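Local coordinates for periplasmic binding protein (Pseudomonas aeruginosa, PDB 2R79) that binds heme in the periplasm and probably delivers it to an inner-membrane transporter for uptake, at residues 45-50 / 64-69; 26-31 / 39-44. All coordinates share one frame; numbering follows the deposited sequence.

Interaction 1 of 2, residues 45-50 / 64-69; sequences GYQRQL and IGTEEM. With HEM (protoporphyrin IX containing Fe), chain D.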
ATOM      1  N   GLY A  45     -29.751  -2.806   6.272  1.00 36.98           N
ATOM      2  CA  GLY A  45     -29.783  -1.495   6.897  1.00 37.09           C
ATOM      3  C   GLY A  45     -29.267  -1.470   8.327  1.00 37.83           C
ATOM      4  O   GLY A  45     -28.682  -2.437   8.805  1.00 35.91           O
ATOM      5  N   TYR A  46     -29.474  -0.351   9.011  1.00 38.98           N
ATOM      6  CA  TYR A  46     -29.031  -0.212  10.390  1.00 40.57           C
ATOM      7  C   TYR A  46     -29.949  -1.039  11.287  1.00 41.57           C
ATOM      8  O   TYR A  46     -31.152  -1.143  11.035  1.00 41.30           O
ATOM      9  CB  TYR A  46     -29.057   1.261  10.802  1.00 41.82           C
ATOM     10  CG  TYR A  46     -28.560   1.517  12.206  1.00 43.27           C
ATOM     11  CD1 TYR A  46     -27.351   0.977  12.650  1.00 42.82           C
ATOM     12  CD2 TYR A  46     -29.288   2.317  13.085  1.00 43.61           C
ATOM     13  CE1 TYR A  46     -26.881   1.225  13.937  1.00 44.34           C
ATOM     14  CE2 TYR A  46     -28.825   2.575  14.377  1.00 44.52           C
ATOM     15  CZ  TYR A  46     -27.622   2.025  14.797  1.00 44.80           C
ATOM     16  OH  TYR A  46     -27.167   2.271  16.073  1.00 43.62           O
ATOM     17  N   GLN A  47     -29.378  -1.624  12.335  1.00 41.60           N
ATOM     18  CA  GLN A  47     -30.141  -2.467  13.249  1.00 44.39           C
ATOM     19  C   GLN A  47     -31.350  -1.790  13.897  1.00 45.33           C
ATOM     20  O   GLN A  47     -32.395  -2.416  14.075  1.00 45.80           O
ATOM     21  CB  GLN A  47     -29.224  -3.012  14.348  1.00 45.60           C
ATOM     22  CG  GLN A  47     -28.908  -2.033  15.460  1.00 47.59           C
ATOM     23  CD  GLN A  47     -28.224  -2.706  16.636  1.00 49.49           C
ATOM     24  OE1 GLN A  47     -28.519  -3.854  16.960  1.00 50.82           O
ATOM     25  NE2 GLN A  47     -27.314  -1.991  17.284  1.00 50.59           N
ATOM     26  N   ARG A  48     -31.210  -0.519  14.256  1.00 46.94           N
ATOM     27  CA  ARG A  48     -32.301   0.213  14.895  1.00 48.75           C
ATOM     28  C   ARG A  48     -33.362   0.663  13.891  1.00 50.09           C
ATOM     29  O   ARG A  48     -34.446   1.110  14.280  1.00 48.71           O
ATOM     30  CB  ARG A  48     -31.753   1.431  15.646  1.00 49.59           C
ATOM     31  CG  ARG A  48     -30.799   1.089  16.787  1.00 51.70           C
ATOM     32  CD  ARG A  48     -30.198   2.347  17.403  1.00 52.19           C
ATOM     33  NE  ARG A  48     -29.050   2.061  18.264  1.00 52.73           N
ATOM     34  CZ  ARG A  48     -29.132   1.650  19.526  1.00 53.39           C
ATOM     35  NH1 ARG A  48     -30.316   1.473  20.100  1.00 53.82           N
ATOM     36  NH2 ARG A  48     -28.023   1.418  20.218  1.00 52.22           N
ATOM     37  N   GLN A  49     -33.051   0.535  12.604  1.00 50.15           N
ATOM     38  CA  GLN A  49     -33.977   0.941  11.550  1.00 51.23           C
ATOM     39  C   GLN A  49     -34.008  -0.066  10.396  1.00 50.34           C
ATOM     40  O   GLN A  49     -33.738   0.283   9.246  1.00 49.40           O
ATOM     41  CB  GLN A  49     -33.578   2.328  11.037  1.00 52.29           C
ATOM     42  CG  GLN A  49     -33.760   3.438  12.065  1.00 55.22           C
ATOM     43  CD  GLN A  49     -32.967   4.683  11.720  1.00 57.06           C
ATOM     44  OE1 GLN A  49     -33.012   5.163  10.590  1.00 59.90           O
ATOM     45  NE2 GLN A  49     -32.241   5.217  12.697  1.00 57.33           N
ATOM     46  N   LEU A  50     -34.355  -1.310  10.713  1.00 49.38           N
ATOM     47  CA  LEU A  50     -34.405  -2.368   9.709  1.00 50.01           C
ATOM     48  C   LEU A  50     -35.374  -2.123   8.564  1.00 50.86           C
ATOM     49  O   LEU A  50     -36.433  -1.510   8.733  1.00 49.56           O
ATOM     50  CB  LEU A  50     -34.749  -3.712  10.355  1.00 49.43           C
ATOM     51  CG  LEU A  50     -33.722  -4.322  11.305  1.00 49.40           C
ATOM     52  CD1 LEU A  50     -34.233  -5.669  11.790  1.00 50.14           C
ATOM     53  CD2 LEU A  50     -32.388  -4.486  10.593  1.00 49.83           C
ATOM     54  N   ILE A  64     -32.159 -12.682  13.844  1.00 34.19           N
ATOM     55  CA  ILE A  64     -31.692 -12.524  15.210  1.00 34.07           C
ATOM     56  C   ILE A  64     -31.242 -11.091  15.464  1.00 34.51           C
ATOM     57  O   ILE A  64     -30.737 -10.411  14.567  1.00 33.09           O
ATOM     58  CB  ILE A  64     -30.518 -13.494  15.538  1.00 34.21           C
ATOM     59  CG1 ILE A  64     -29.294 -13.162  14.686  1.00 34.25           C
ATOM     60  CG2 ILE A  64     -30.941 -14.937  15.276  1.00 35.83           C
ATOM     61  CD1 ILE A  64     -28.073 -13.996  15.033  1.00 31.04           C
ATOM     62  N   GLY A  65     -31.442 -10.639  16.695  1.00 35.28           N
ATOM     63  CA  GLY A  65     -31.052  -9.296  17.078  1.00 36.25           C
ATOM     64  C   GLY A  65     -31.214  -9.146  18.575  1.00 37.46           C
ATOM     65  O   GLY A  65     -31.618 -10.092  19.252  1.00 35.73           O
ATOM     66  N   THR A  66     -30.898  -7.966  19.099  1.00 38.63           N
ATOM     67  CA  THR A  66     -31.037  -7.726  20.527  1.00 41.81           C
ATOM     68  C   THR A  66     -32.199  -6.770  20.767  1.00 44.03           C
ATOM     69  O   THR A  66     -33.038  -6.568  19.888  1.00 43.83           O
ATOM     70  CB  THR A  66     -29.755  -7.109  21.130  1.00 42.83           C
ATOM     71  OG1 THR A  66     -29.557  -5.795  20.593  1.00 43.82           O
ATOM     72  CG2 THR A  66     -28.543  -7.972  20.812  1.00 40.43           C
ATOM     73  N   GLU A  67     -32.243  -6.189  21.961  1.00 46.84           N
ATOM     74  CA  GLU A  67     -33.293  -5.242  22.320  1.00 50.18           C
ATOM     75  C   GLU A  67     -33.205  -4.010  21.431  1.00 50.72           C
ATOM     76  O   GLU A  67     -34.224  -3.425  21.069  1.00 51.61           O
ATOM     77  CB  GLU A  67     -33.146  -4.799  23.779  1.00 52.30           C
ATOM     78  CG  GLU A  67     -33.204  -5.915  24.796  1.00 56.30           C
ATOM     79  CD  GLU A  67     -32.116  -6.949  24.591  1.00 58.99           C
ATOM     80  OE1 GLU A  67     -30.928  -6.562  24.527  1.00 58.17           O
ATOM     81  OE2 GLU A  67     -32.454  -8.151  24.498  1.00 61.36           O
ATOM     82  N   GLU A  68     -31.981  -3.615  21.089  1.00 51.99           N
ATOM     83  CA  GLU A  68     -31.762  -2.436  20.256  1.00 53.71           C
ATOM     84  C   GLU A  68     -32.113  -2.624  18.782  1.00 54.02           C
ATOM     85  O   GLU A  68     -31.863  -1.740  17.964  1.00 54.03           O
ATOM     86  CB  GLU A  68     -30.315  -1.938  20.407  1.00 54.42           C
ATOM     87  CG  GLU A  68     -29.242  -2.999  20.283  1.00 56.58           C
ATOM     88  CD  GLU A  68     -27.912  -2.556  20.882  1.00 58.95           C
ATOM     89  OE1 GLU A  68     -27.906  -2.151  22.065  1.00 59.40           O
ATOM     90  OE2 GLU A  68     -26.876  -2.621  20.178  1.00 58.55           O
ATOM     91  N   MET A  69     -32.695  -3.771  18.446  1.00 54.44           N
ATOM     92  CA  MET A  69     -33.103  -4.036  17.071  1.00 54.11           C
ATOM     93  C   MET A  69     -34.529  -3.526  16.894  1.00 54.13           C
ATOM     94  O   MET A  69     -35.388  -3.768  17.743  1.00 53.85           O
ATOM     95  CB  MET A  69     -33.050  -5.537  16.763  1.00 53.97           C
ATOM     96  CG  MET A  69     -33.780  -5.927  15.480  1.00 52.50           C
ATOM     97  SD  MET A  69     -33.611  -7.673  15.051  1.00 53.86           S
ATOM     98  CE  MET A  69     -34.585  -8.460  16.350  1.00 51.75           C
TER
HETATM   99  CHA HEM D 500     -28.573   6.366  15.592  1.00 45.10           C
HETATM  100  CHB HEM D 500     -25.165   4.167  12.803  1.00 44.32           C
HETATM  101  CHC HEM D 500     -22.933   2.589  16.817  1.00 43.12           C
HETATM  102  CHD HEM D 500     -26.345   4.682  19.598  1.00 45.22           C
HETATM  103  C1A HEM D 500     -27.847   5.904  14.460  1.00 45.67           C
HETATM  104  C2A HEM D 500     -28.130   6.221  13.066  1.00 47.40           C
HETATM  105  C3A HEM D 500     -27.193   5.577  12.303  1.00 46.53           C
HETATM  106  C4A HEM D 500     -26.304   4.896  13.210  1.00 44.47           C
HETATM  107  CMA HEM D 500     -27.117   5.530  10.775  1.00 45.62           C
HETATM  108  CAA HEM D 500     -29.232   7.112  12.492  1.00 50.53           C
HETATM  109  CBA HEM D 500     -28.858   8.590  12.419  1.00 55.19           C
HETATM  110  CGA HEM D 500     -28.767   9.242  13.789  1.00 58.75           C
HETATM  111  O1A HEM D 500     -29.817   9.382  14.459  1.00 60.11           O
HETATM  112  O2A HEM D 500     -27.643   9.611  14.200  1.00 60.38           O
HETATM  113  C1B HEM D 500     -24.297   3.466  13.648  1.00 43.26           C
HETATM  114  C2B HEM D 500     -23.118   2.729  13.218  1.00 44.87           C
HETATM  115  C3B HEM D 500     -22.478   2.291  14.351  1.00 43.70           C
HETATM  116  C4B HEM D 500     -23.283   2.748  15.470  1.00 42.99           C
HETATM  117  CMB HEM D 500     -22.711   2.427  11.764  1.00 45.14           C
HETATM  118  CAB HEM D 500     -21.319   1.518  14.438  1.00 43.64           C
HETATM  119  CBB HEM D 500     -20.195   1.721  13.703  1.00 45.20           C
HETATM  120  C1C HEM D 500     -23.684   3.017  17.922  1.00 43.15           C
HETATM  121  C2C HEM D 500     -23.268   2.862  19.300  1.00 44.30           C
HETATM  122  C3C HEM D 500     -24.179   3.487  20.087  1.00 45.24           C
HETATM  123  C4C HEM D 500     -25.222   3.953  19.187  1.00 44.93           C
HETATM  124  CMC HEM D 500     -22.043   2.112  19.801  1.00 44.97           C
HETATM  125  CAC HEM D 500     -24.008   3.795  21.437  1.00 46.29           C
HETATM  126  CBC HEM D 500     -24.598   3.114  22.449  1.00 46.88           C
HETATM  127  C1D HEM D 500     -27.266   5.285  18.745  1.00 45.89           C
HETATM  128  C2D HEM D 500     -28.360   6.096  19.218  1.00 47.85           C
HETATM  129  C3D HEM D 500     -29.012   6.543  18.123  1.00 48.58           C
HETATM  130  C4D HEM D 500     -28.284   6.063  16.944  1.00 46.09           C
HETATM  131  CMD HEM D 500     -28.732   6.386  20.670  1.00 48.05           C
HETATM  132  CAD HEM D 500     -30.342   7.290  18.218  1.00 50.36           C
HETATM  133  CBD HEM D 500     -31.573   6.564  17.677  1.00 55.80           C
HETATM  134  CGD HEM D 500     -31.949   5.310  18.465  1.00 58.71           C
HETATM  135  O1D HEM D 500     -32.966   4.675  18.105  1.00 59.25           O
HETATM  136  O2D HEM D 500     -31.242   4.956  19.438  1.00 60.62           O
HETATM  137  NA  HEM D 500     -26.729   5.060  14.533  1.00 44.43           N
HETATM  138  NB  HEM D 500     -24.428   3.430  15.036  1.00 43.68           N
HETATM  139  NC  HEM D 500     -24.901   3.680  17.850  1.00 43.63           N
HETATM  140  ND  HEM D 500     -27.222   5.249  17.348  1.00 44.77           N
HETATM  141 FE   HEM D 500     -25.936   4.208  16.181  1.00 40.45          FE
HETATM  142  O   HOH W   1     -29.208  -6.097  17.755  1.00 50.80           O
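One side of the heme site of this periplasmic binding protein is formed by a loop whose Gln47 and Arg48 lean on Glu68, in the type I turn from Thr66 to Met69. Tyr46, the axial ligand, puts OH 2.3 Å from the heme iron, its ring carbons CE1 and CE2 lying over the pyrrole nitrogens. The phenolic oxygen also accepts from Arg48 NE at 2.9 Å, lying nearly in the guanidinium plane. The guanidinium is sandwiched, with heme C2D over one face and Glu68 CB over the other, where Arg48 NH1 comes to 3.4 Å from that CB. Glu68 OE1 lies well out of this plane, close enough for charge attraction alone. Gln47 NE2 donates to Glu68 OE2 (3.0 Å), on the anti side but tilted out of the carboxylate plane, and OE2 is gripped again by Gly242 N. A water donates to Gln47 OE1 and accepts from Thr66 N, joining the two loops. Alongside the polar contacts, Leu50 CD1 rests on Met69 CG at 3.7 Å, with Leu75 of helix 72-80 touching both side chains. Glu68 and Gln47 thus form a second shell behind the tyrosine–arginine pair of a tyrosine-ligated heme site.

Interaction 2 of 2, residues 26-31 / 39-44; sequences VGVDTT and KQLPSV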
ATOM      1  N   VAL A  26     -27.119 -14.946   5.395  1.00 29.65           N
ATOM      2  CA  VAL A  26     -27.433 -14.447   4.061  1.00 30.79           C
ATOM      3  C   VAL A  26     -27.561 -12.927   4.029  1.00 31.71           C
ATOM      4  O   VAL A  26     -27.650 -12.327   2.959  1.00 34.29           O
ATOM      5  CB  VAL A  26     -28.742 -15.077   3.489  1.00 30.78           C
ATOM      6  CG1 VAL A  26     -28.573 -16.583   3.349  1.00 27.39           C
ATOM      7  CG2 VAL A  26     -29.928 -14.742   4.377  1.00 30.17           C
ATOM      8  N   GLY A  27     -27.561 -12.305   5.202  1.00 30.71           N
ATOM      9  CA  GLY A  27     -27.670 -10.861   5.270  1.00 28.96           C
ATOM     10  C   GLY A  27     -27.384 -10.326   6.660  1.00 28.48           C
ATOM     11  O   GLY A  27     -27.630 -11.007   7.656  1.00 27.97           O
ATOM     12  N   VAL A  28     -26.859  -9.107   6.731  1.00 27.03           N
ATOM     13  CA  VAL A  28     -26.545  -8.487   8.012  1.00 27.76           C
ATOM     14  C   VAL A  28     -26.798  -6.979   7.999  1.00 28.57           C
ATOM     15  O   VAL A  28     -26.910  -6.361   6.937  1.00 28.31           O
ATOM     16  CB  VAL A  28     -25.077  -8.732   8.402  1.00 26.90           C
ATOM     17  CG1 VAL A  28     -24.793 -10.221   8.436  1.00 26.84           C
ATOM     18  CG2 VAL A  28     -24.156  -8.035   7.420  1.00 26.19           C
ATOM     19  N   ASP A  29     -26.893  -6.393   9.189  1.00 29.32           N
ATOM     20  CA  ASP A  29     -27.122  -4.964   9.307  1.00 29.76           C
ATOM     21  C   ASP A  29     -25.775  -4.262   9.158  1.00 29.78           C
ATOM     22  O   ASP A  29     -24.724  -4.905   9.187  1.00 29.28           O
ATOM     23  CB  ASP A  29     -27.745  -4.626  10.665  1.00 30.22           C
ATOM     24  CG  ASP A  29     -26.733  -4.665  11.792  1.00 34.18           C
ATOM     25  OD1 ASP A  29     -26.211  -5.765  12.085  1.00 33.76           O
ATOM     26  OD2 ASP A  29     -26.453  -3.592  12.376  1.00 32.73           O
ATOM     27  N   THR A  30     -25.810  -2.945   9.014  1.00 29.27           N
ATOM     28  CA  THR A  30     -24.596  -2.163   8.832  1.00 31.23           C
ATOM     29  C   THR A  30     -23.553  -2.198   9.960  1.00 29.81           C
ATOM     30  O   THR A  30     -22.388  -1.880   9.719  1.00 29.62           O
ATOM     31  CB  THR A  30     -24.943  -0.689   8.528  1.00 31.27           C
ATOM     32  OG1 THR A  30     -25.725  -0.152   9.599  1.00 35.16           O
ATOM     33  CG2 THR A  30     -25.739  -0.585   7.234  1.00 32.17           C
ATOM     34  N   THR A  31     -23.937  -2.577  11.177  1.00 28.87           N
ATOM     35  CA  THR A  31     -22.948  -2.620  12.261  1.00 29.18           C
ATOM     36  C   THR A  31     -22.131  -3.908  12.243  1.00 28.29           C
ATOM     37  O   THR A  31     -21.190  -4.059  13.022  1.00 30.79           O
ATOM     38  CB  THR A  31     -23.589  -2.493  13.668  1.00 29.41           C
ATOM     39  OG1 THR A  31     -24.470  -3.598  13.898  1.00 29.29           O
ATOM     40  CG2 THR A  31     -24.353  -1.184  13.800  1.00 26.92           C
ATOM     41  N   LYS A  39     -19.097  -7.644   5.178  1.00 29.41           N
ATOM     42  CA  LYS A  39     -19.409  -6.380   4.518  1.00 32.24           C
ATOM     43  C   LYS A  39     -19.825  -6.615   3.064  1.00 33.16           C
ATOM     44  O   LYS A  39     -20.443  -5.751   2.441  1.00 33.79           O
ATOM     45  CB  LYS A  39     -18.194  -5.448   4.562  1.00 33.37           C
ATOM     46  CG  LYS A  39     -17.624  -5.274   5.957  1.00 37.54           C
ATOM     47  CD  LYS A  39     -16.260  -4.605   5.955  1.00 38.24           C
ATOM     48  CE  LYS A  39     -16.371  -3.098   5.869  1.00 40.72           C
ATOM     49  NZ  LYS A  39     -15.048  -2.459   6.116  1.00 40.56           N
ATOM     50  N   GLN A  40     -19.497  -7.789   2.531  1.00 32.26           N
ATOM     51  CA  GLN A  40     -19.841  -8.112   1.154  1.00 33.09           C
ATOM     52  C   GLN A  40     -21.173  -8.856   1.021  1.00 32.80           C
ATOM     53  O   GLN A  40     -21.560  -9.259  -0.075  1.00 32.18           O
ATOM     54  CB  GLN A  40     -18.704  -8.915   0.507  1.00 33.51           C
ATOM     55  CG  GLN A  40     -17.378  -8.158   0.527  1.00 35.96           C
ATOM     56  CD  GLN A  40     -16.218  -8.955  -0.034  1.00 36.65           C
ATOM     57  OE1 GLN A  40     -16.036  -9.044  -1.248  1.00 37.40           O
ATOM     58  NE2 GLN A  40     -15.424  -9.545   0.855  1.00 37.02           N
ATOM     59  N   LEU A  41     -21.874  -9.042   2.135  1.00 30.55           N
ATOM     60  CA  LEU A  41     -23.166  -9.717   2.092  1.00 30.15           C
ATOM     61  C   LEU A  41     -24.261  -8.674   1.904  1.00 29.22           C
ATOM     62  O   LEU A  41     -24.039  -7.490   2.128  1.00 28.87           O
ATOM     63  CB  LEU A  41     -23.429 -10.486   3.394  1.00 28.72           C
ATOM     64  CG  LEU A  41     -22.663 -11.781   3.662  1.00 30.28           C
ATOM     65  CD1 LEU A  41     -23.051 -12.296   5.026  1.00 30.73           C
ATOM     66  CD2 LEU A  41     -22.976 -12.826   2.597  1.00 30.75           C
ATOM     67  N   PRO A  42     -25.460  -9.099   1.477  1.00 30.57           N
ATOM     68  CA  PRO A  42     -26.557  -8.145   1.286  1.00 30.86           C
ATOM     69  C   PRO A  42     -26.790  -7.373   2.587  1.00 32.75           C
ATOM     70  O   PRO A  42     -26.635  -7.927   3.674  1.00 34.60           O
ATOM     71  CB  PRO A  42     -27.738  -9.048   0.944  1.00 30.23           C
ATOM     72  CG  PRO A  42     -27.092 -10.197   0.243  1.00 29.96           C
ATOM     73  CD  PRO A  42     -25.868 -10.461   1.087  1.00 29.43           C
ATOM     74  N   SER A  43     -27.162  -6.103   2.483  1.00 33.26           N
ATOM     75  CA  SER A  43     -27.398  -5.300   3.677  1.00 35.11           C
ATOM     76  C   SER A  43     -28.874  -5.066   3.970  1.00 36.51           C
ATOM     77  O   SER A  43     -29.654  -4.771   3.069  1.00 38.87           O
ATOM     78  CB  SER A  43     -26.695  -3.950   3.553  1.00 34.59           C
ATOM     79  OG  SER A  43     -27.075  -3.086   4.610  1.00 33.60           O
ATOM     80  N   VAL A  44     -29.247  -5.193   5.241  1.00 36.76           N
ATOM     81  CA  VAL A  44     -30.626  -4.980   5.659  1.00 36.45           C
ATOM     82  C   VAL A  44     -30.783  -3.641   6.363  1.00 37.62           C
ATOM     83  O   VAL A  44     -31.816  -3.378   6.977  1.00 39.04           O
ATOM     84  CB  VAL A  44     -31.102  -6.085   6.609  1.00 37.02           C
ATOM     85  CG1 VAL A  44     -31.259  -7.387   5.852  1.00 37.83           C
ATOM     86  CG2 VAL A  44     -30.109  -6.253   7.750  1.00 37.21           C
TER
HETATM   87  O   HOH W   2     -24.637  -4.645   6.019  1.00 39.97           O
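Two backbone hydrogen bonds centred on Val28 join strand 25-28 to the returning loop in a single beta bridge with Ser43. Val28 N donates to Pro42 O (3.3 Å), while Val44 N donates to Val28 O (3.1 Å). Val28 O also receives a water and a CA-H contact from Ser43, so several donors converge on it. That water has a weak hydrogen bond with Ser43 OG as well. Carbon atoms pack close against carbonyl oxygens: Pro42 CD meets Val26 O at 3.2 Å, and Val44 CG2, lying between its own backbone N and carbonyl carbon, comes to 3.3 Å from Val28 O. The apolar side-chain contact, Val28 CG1 with Leu41 CD1, is looser at 4.4 Å. Within segment 26-31, Asp29 closes an Asx turn, OD2 accepting from Thr31 N (3.0 Å) from above the carboxylate plane; the turn helps place Thr31, a heme-pocket residue. Its other oxygen, OD1, takes Gly9 N, just after strand 5-7, and Ser32 OG, just past the turn. Strand 25-28 is the outermost strand on its side of the parallel sheet within the chain; strand 5-7 pairs with it inside the sheet, and segment 39-44 runs on toward helix 52-56.

Interactions 1 and 2 tie successive parts of one loop to the same parallel sheet, a worked example of a ligand site resting on loops fixed to a sheet. Interaction 2 closes first along the chain and interaction 1 follows directly, one at outermost strand 25-28 and the other beyond strand 62-65. Interaction 1 is the more buried, and its chemistry is mainly that of side chains: metal ligation, a sandwiched guanidinium and an amide–carboxylate hydrogen bond. Interaction 2, partly buried and touched by neighbouring subunits at Pro42 and Leu41, relies on backbone pairing. The two meet where Gly45 O lies 2.9 Å from Thr30 N, probably hydrogen-bonded, and Gln47 packs on Asp29.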